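Long-range contact in intimin (PDB 6TPL), which probably serves as a bacterial adhesin, its tandem extracellular Ig-like domains forming an extended juncture within the passenger: residues K13-Y26 with V96-K110. Residues are numbered along the deposited sequence; the frame is centred on the assembly and turned at random.
With MG (magnesium ion), chain E.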
loop_
_atom_site.group_PDB
_atom_site.type_symbol
_atom_site.label_atom_id
_atom_site.label_comp_id
_atom_site.label_asym_id
_atom_site.label_seq_id
_atom_site.Cartn_x
_atom_site.Cartn_y
_atom_site.Cartn_z
ATOM N N LYS A 13 2.192 1.044 10.142
ATOM C CA LYS A 13 1.908 2.404 9.716
ATOM C C LYS A 13 1.741 2.407 8.204
ATOM O O LYS A 13 2.333 1.579 7.508
ATOM C CB LYS A 13 3.036 3.368 10.092
ATOM C CG LYS A 13 3.506 3.341 11.536
ATOM C CD LYS A 13 4.922 3.929 11.591
ATOM C CE LYS A 13 5.368 4.303 12.994
ATOM N NZ LYS A 13 6.747 4.882 12.998
ATOM N N THR A 14 0.955 3.357 7.693
ATOM C CA THR A 14 0.890 3.548 6.250
ATOM C C THR A 14 1.953 4.512 5.736
ATOM O O THR A 14 2.244 4.509 4.535
ATOM C CB THR A 14 -0.487 4.063 5.826
ATOM O OG1 THR A 14 -0.808 5.258 6.549
ATOM C CG2 THR A 14 -1.548 3.008 6.091
ATOM N N SER A 15 2.547 5.324 6.608
ATOM C CA SER A 15 3.532 6.302 6.169
ATOM C C SER A 15 4.472 6.650 7.313
ATOM O O SER A 15 4.198 6.373 8.482
ATOM C CB SER A 15 2.855 7.574 5.644
ATOM O OG SER A 15 2.321 8.339 6.712
ATOM N N ALA A 16 5.591 7.270 6.949
ATOM C CA ALA A 16 6.586 7.702 7.918
ATOM C C ALA A 16 7.353 8.880 7.338
ATOM O O ALA A 16 7.270 9.174 6.143
ATOM C CB ALA A 16 7.556 6.575 8.285
ATOM N N LYS A 17 8.109 9.550 8.203
ATOM C CA LYS A 17 8.940 10.662 7.765
ATOM C C LYS A 17 10.101 10.150 6.925
ATOM O O LYS A 17 10.676 9.093 7.207
ATOM C CB LYS A 17 9.469 11.441 8.968
ATOM C CG LYS A 17 8.426 12.286 9.681
ATOM C CD LYS A 17 9.021 13.005 10.885
ATOM C CE LYS A 17 8.901 12.169 12.153
ATOM N NZ LYS A 17 7.480 12.006 12.581
ATOM N N ALA A 18 10.438 10.908 5.880
ATOM C CA ALA A 18 11.534 10.553 4.986
ATOM C C ALA A 18 12.846 11.074 5.554
ATOM O O ALA A 18 13.636 11.691 4.833
ATOM C CB ALA A 18 11.323 11.118 3.582
ATOM N N ASP A 19 13.083 10.851 6.847
ATOM C CA ASP A 19 14.290 11.307 7.527
ATOM C C ASP A 19 15.316 10.201 7.720
ATOM O O ASP A 19 16.383 10.454 8.290
ATOM C CB ASP A 19 13.927 11.901 8.891
ATOM C CG ASP A 19 13.206 10.906 9.789
ATOM O OD1 ASP A 19 13.105 9.717 9.417
ATOM O OD2 ASP A 19 12.734 11.316 10.871
ATOM N N GLY A 20 15.019 8.987 7.266
ATOM C CA GLY A 20 15.899 7.863 7.504
ATOM C C GLY A 20 15.912 7.366 8.927
ATOM O O GLY A 20 16.725 6.497 9.257
ATOM N N THR A 21 15.034 7.884 9.782
ATOM C CA THR A 21 15.011 7.516 11.191
ATOM C C THR A 21 13.718 6.827 11.595
ATOM O O THR A 21 13.760 5.753 12.204
ATOM C CB THR A 21 15.236 8.762 12.064
ATOM O OG1 THR A 21 16.518 9.334 11.773
ATOM C CG2 THR A 21 15.166 8.396 13.540
ATOM N N GLU A 22 12.564 7.410 11.280
ATOM C CA GLU A 22 11.301 6.771 11.628
ATOM C C GLU A 22 11.178 5.443 10.894
ATOM O O GLU A 22 11.476 5.352 9.699
ATOM C CB GLU A 22 10.116 7.671 11.280
ATOM C CG GLU A 22 8.783 7.068 11.700
ATOM C CD GLU A 22 7.613 8.011 11.501
ATOM O OE1 GLU A 22 6.502 7.686 11.974
ATOM O OE2 GLU A 22 7.801 9.073 10.877
ATOM N N ALA A 23 10.740 4.412 11.610
ATOM C CA ALA A 23 10.667 3.065 11.071
ATOM C C ALA A 23 9.219 2.659 10.837
ATOM O O ALA A 23 8.336 2.970 11.643
ATOM C CB ALA A 23 11.338 2.061 12.010
ATOM N N ILE A 24 8.983 1.980 9.718
ATOM C CA ILE A 24 7.752 1.234 9.478
ATOM C C ILE A 24 8.057 -0.239 9.725
ATOM O O ILE A 24 8.976 -0.798 9.116
ATOM C CB ILE A 24 7.226 1.456 8.052
ATOM C CG1 ILE A 24 6.922 2.942 7.821
ATOM C CG2 ILE A 24 5.973 0.633 7.818
ATOM C CD1 ILE A 24 6.381 3.250 6.439
ATOM N N THR A 25 7.296 -0.873 10.616
ATOM C CA THR A 25 7.556 -2.254 11.009
ATOM C C THR A 25 6.539 -3.180 10.345
ATOM O O THR A 25 5.328 -3.003 10.512
ATOM C CB THR A 25 7.515 -2.407 12.530
ATOM O OG1 THR A 25 8.544 -1.606 13.125
ATOM C CG2 THR A 25 7.729 -3.868 12.921
ATOM N N TYR A 26 7.038 -4.161 9.598
ATOM C CA TYR A 26 6.212 -5.143 8.910
ATOM C C TYR A 26 6.167 -6.443 9.705
ATOM O O TYR A 26 7.147 -6.829 10.342
ATOM C CB TYR A 26 6.757 -5.452 7.512
ATOM C CG TYR A 26 6.683 -4.314 6.520
ATOM C CD1 TYR A 26 7.605 -3.277 6.552
ATOM C CD2 TYR A 26 5.711 -4.294 5.535
ATOM C CE1 TYR A 26 7.545 -2.238 5.644
ATOM C CE2 TYR A 26 5.645 -3.260 4.619
ATOM C CZ TYR A 26 6.564 -2.237 4.678
ATOM O OH TYR A 26 6.504 -1.201 3.770
ATOM N N VAL A 96 3.669 1.662 1.087
ATOM C CA VAL A 96 3.724 2.682 2.127
ATOM C C VAL A 96 4.395 3.909 1.520
ATOM O O VAL A 96 4.996 3.843 0.449
ATOM C CB VAL A 96 4.472 2.214 3.390
ATOM C CG1 VAL A 96 3.818 0.961 3.956
ATOM C CG2 VAL A 96 5.951 1.987 3.094
ATOM N N ILE A 97 4.294 5.035 2.219
ATOM C CA ILE A 97 4.816 6.302 1.723
ATOM C C ILE A 97 5.698 6.939 2.789
ATOM O O ILE A 97 5.344 6.964 3.972
ATOM C CB ILE A 97 3.685 7.278 1.337
ATOM C CG1 ILE A 97 2.892 6.750 0.141
ATOM C CG2 ILE A 97 4.259 8.654 1.036
ATOM C CD1 ILE A 97 1.620 7.526 -0.135
ATOM N N PHE A 98 6.834 7.482 2.359
ATOM C CA PHE A 98 7.672 8.347 3.179
ATOM C C PHE A 98 7.495 9.781 2.705
ATOM O O PHE A 98 7.527 10.051 1.500
ATOM C CB PHE A 98 9.132 7.914 3.100
ATOM C CG PHE A 98 9.379 6.565 3.702
ATOM C CD1 PHE A 98 9.695 6.444 5.043
ATOM C CD2 PHE A 98 9.278 5.421 2.934
ATOM C CE1 PHE A 98 9.920 5.206 5.609
ATOM C CE2 PHE A 98 9.504 4.178 3.492
ATOM C CZ PHE A 98 9.823 4.071 4.830
ATOM N N VAL A 99 7.272 10.689 3.644
ATOM C CA VAL A 99 6.870 12.045 3.305
ATOM C C VAL A 99 7.870 13.038 3.876
ATOM O O VAL A 99 8.558 12.770 4.868
ATOM C CB VAL A 99 5.451 12.376 3.820
ATOM C CG1 VAL A 99 4.402 11.545 3.105
ATOM C CG2 VAL A 99 5.383 12.169 5.334
ATOM N N ASP A 100 7.943 14.194 3.223
ATOM C CA ASP A 100 8.537 15.396 3.795
ATOM C C ASP A 100 7.510 16.010 4.739
ATOM O O ASP A 100 6.477 16.519 4.294
ATOM C CB ASP A 100 8.933 16.373 2.692
ATOM C CG ASP A 100 9.574 17.640 3.233
ATOM O OD1 ASP A 100 9.359 17.966 4.420
ATOM O OD2 ASP A 100 10.290 18.315 2.470
ATOM N N GLN A 101 7.788 15.960 6.042
ATOM C CA GLN A 101 6.811 16.404 7.027
ATOM C C GLN A 101 6.465 17.879 6.876
ATOM O O GLN A 101 5.418 18.308 7.373
ATOM C CB GLN A 101 7.333 16.142 8.437
ATOM C CG GLN A 101 8.599 16.915 8.768
ATOM C CD GLN A 101 9.237 16.478 10.069
ATOM O OE1 GLN A 101 10.402 16.085 10.100
ATOM N NE2 GLN A 101 8.478 16.554 11.154
ATOM N N THR A 102 7.313 18.670 6.218
ATOM C CA THR A 102 7.026 20.092 6.106
ATOM C C THR A 102 6.052 20.410 4.979
ATOM O O THR A 102 5.614 21.561 4.878
ATOM C CB THR A 102 8.308 20.906 5.884
ATOM O OG1 THR A 102 8.851 20.611 4.591
ATOM C CG2 THR A 102 9.333 20.605 6.966
ATOM N N LYS A 103 5.699 19.438 4.139
ATOM C CA LYS A 103 4.891 19.696 2.955
ATOM C C LYS A 103 3.631 18.840 2.959
ATOM O O LYS A 103 3.677 17.648 3.281
ATOM C CB LYS A 103 5.686 19.416 1.672
ATOM C CG LYS A 103 6.930 20.263 1.501
ATOM C CD LYS A 103 7.791 19.749 0.357
ATOM C CE LYS A 103 7.180 20.052 -1.002
ATOM N NZ LYS A 103 8.027 19.514 -2.107
ATOM N N ALA A 104 2.506 19.456 2.583
ATOM C CA ALA A 104 1.249 18.734 2.408
ATOM C C ALA A 104 1.442 17.605 1.403
ATOM O O ALA A 104 1.637 17.854 0.209
ATOM C CB ALA A 104 0.131 19.683 1.958
ATOM N N SER A 105 1.409 16.358 1.878
ATOM C CA SER A 105 1.709 15.199 1.049
ATOM C C SER A 105 0.658 14.119 1.260
ATOM O O SER A 105 0.127 13.954 2.360
ATOM C CB SER A 105 3.099 14.610 1.374
ATOM O OG SER A 105 4.088 15.615 1.498
ATOM N N ILE A 106 0.375 13.370 0.196
ATOM C CA ILE A 106 -0.427 12.163 0.339
ATOM C C ILE A 106 0.320 11.173 1.223
ATOM O O ILE A 106 1.500 10.877 0.996
ATOM C CB ILE A 106 -0.732 11.538 -1.028
ATOM C CG1 ILE A 106 -1.633 12.454 -1.845
ATOM C CG2 ILE A 106 -1.403 10.189 -0.839
ATOM C CD1 ILE A 106 -1.810 12.030 -3.291
ATOM N N THR A 107 -0.364 10.657 2.242
ATOM C CA THR A 107 0.214 9.660 3.132
ATOM C C THR A 107 -0.373 8.274 2.940
ATOM O O THR A 107 0.247 7.295 3.369
ATOM C CB THR A 107 0.032 10.072 4.601
ATOM O OG1 THR A 107 -1.360 10.237 4.884
ATOM C CG2 THR A 107 0.782 11.365 4.887
ATOM N N GLU A 108 -1.537 8.162 2.307
ATOM C CA GLU A 108 -2.105 6.849 2.052
ATOM C C GLU A 108 -3.116 6.921 0.916
ATOM O O GLU A 108 -3.677 7.977 0.612
ATOM C CB GLU A 108 -2.757 6.278 3.316
ATOM C CG GLU A 108 -3.583 7.278 4.130
ATOM C CD GLU A 108 -4.335 6.614 5.279
ATOM O OE1 GLU A 108 -5.545 6.359 5.118
ATOM O OE2 GLU A 108 -3.699 6.335 6.312
ATOM N N ILE A 109 -3.329 5.764 0.293
ATOM C CA ILE A 109 -4.328 5.575 -0.749
ATOM C C ILE A 109 -4.835 4.147 -0.573
ATOM O O ILE A 109 -4.043 3.198 -0.554
ATOM C CB ILE A 109 -3.746 5.836 -2.152
ATOM C CG1 ILE A 109 -4.817 5.602 -3.208
ATOM C CG2 ILE A 109 -2.539 4.966 -2.388
ATOM C CD1 ILE A 109 -4.532 6.273 -4.528
ATOM N N LYS A 110 -6.141 3.988 -0.379
ATOM C CA LYS A 110 -6.747 2.693 -0.100
ATOM C C LYS A 110 -7.933 2.474 -1.029
ATOM O O LYS A 110 -8.661 3.419 -1.348
ATOM C CB LYS A 110 -7.208 2.600 1.362
ATOM C CG LYS A 110 -6.093 2.718 2.393
ATOM C CD LYS A 110 -6.670 2.692 3.802
ATOM C CE LYS A 110 -5.603 2.842 4.871
ATOM N NZ LYS A 110 -6.196 2.779 6.240
HETATM MG MG MG E . 4.614 7.966 12.472
HETATM O O HOH W 1 0.556 4.676 2.436
HETATM O O HOH W 2 2.899 9.546 13.046
HETATM O O HOH W 3 3.428 7.269 10.498
HETATM O O HOH W 4 2.946 6.655 13.922
#
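Ser15, Ala16 and Lys17 pair in parallel with Ile97, Phe98 and Val99. Strand 15-17 is an outermost strand of a mixed sheet in the first of two bacterial Ig-like domains. Four backbone hydrogen bonds tie the ladder, among them Val99 N to Ala16 O at 2.9 Å.

Phe98 points into the domain interior. With CG beside the backbone N and anti to the carbonyl carbon (chi1 -66°), the ring lies along Ala16 and Lys17. Its CB meets Ala18 CB at 3.9 Å. CG lies obliquely near Ala16 O, and CD1 brings the ring edge in plane to Lys17 O at 3.6 Å. CE1 touches Ala16 CB, and CZ ends against Ile24 CD1. Ile24 CD1 also meets Val96 CG2 tip to tip at 3.6 Å.

Glu22 OE1 binds the magnesium ion at 2.0 Å, with three waters. The same oxygen takes Lys13 NZ on its anti lone pair, while OE2 receives Lys17 N. Lys13 NZ also donates to Ala23 O at 2.8 Å. With an alanine in place of Lys13, Glu22 OE1 and Ala23 O would probably lose this donor and the carboxylate would be less firmly placed.

Strand 105-110 belongs to the second Ig-like domain. Thr14 OG1 lies 3.1 Å from Glu108 OE2 across this juncture. One water donates to both Thr14 O and Thr107 O, the latter at 2.8 Å.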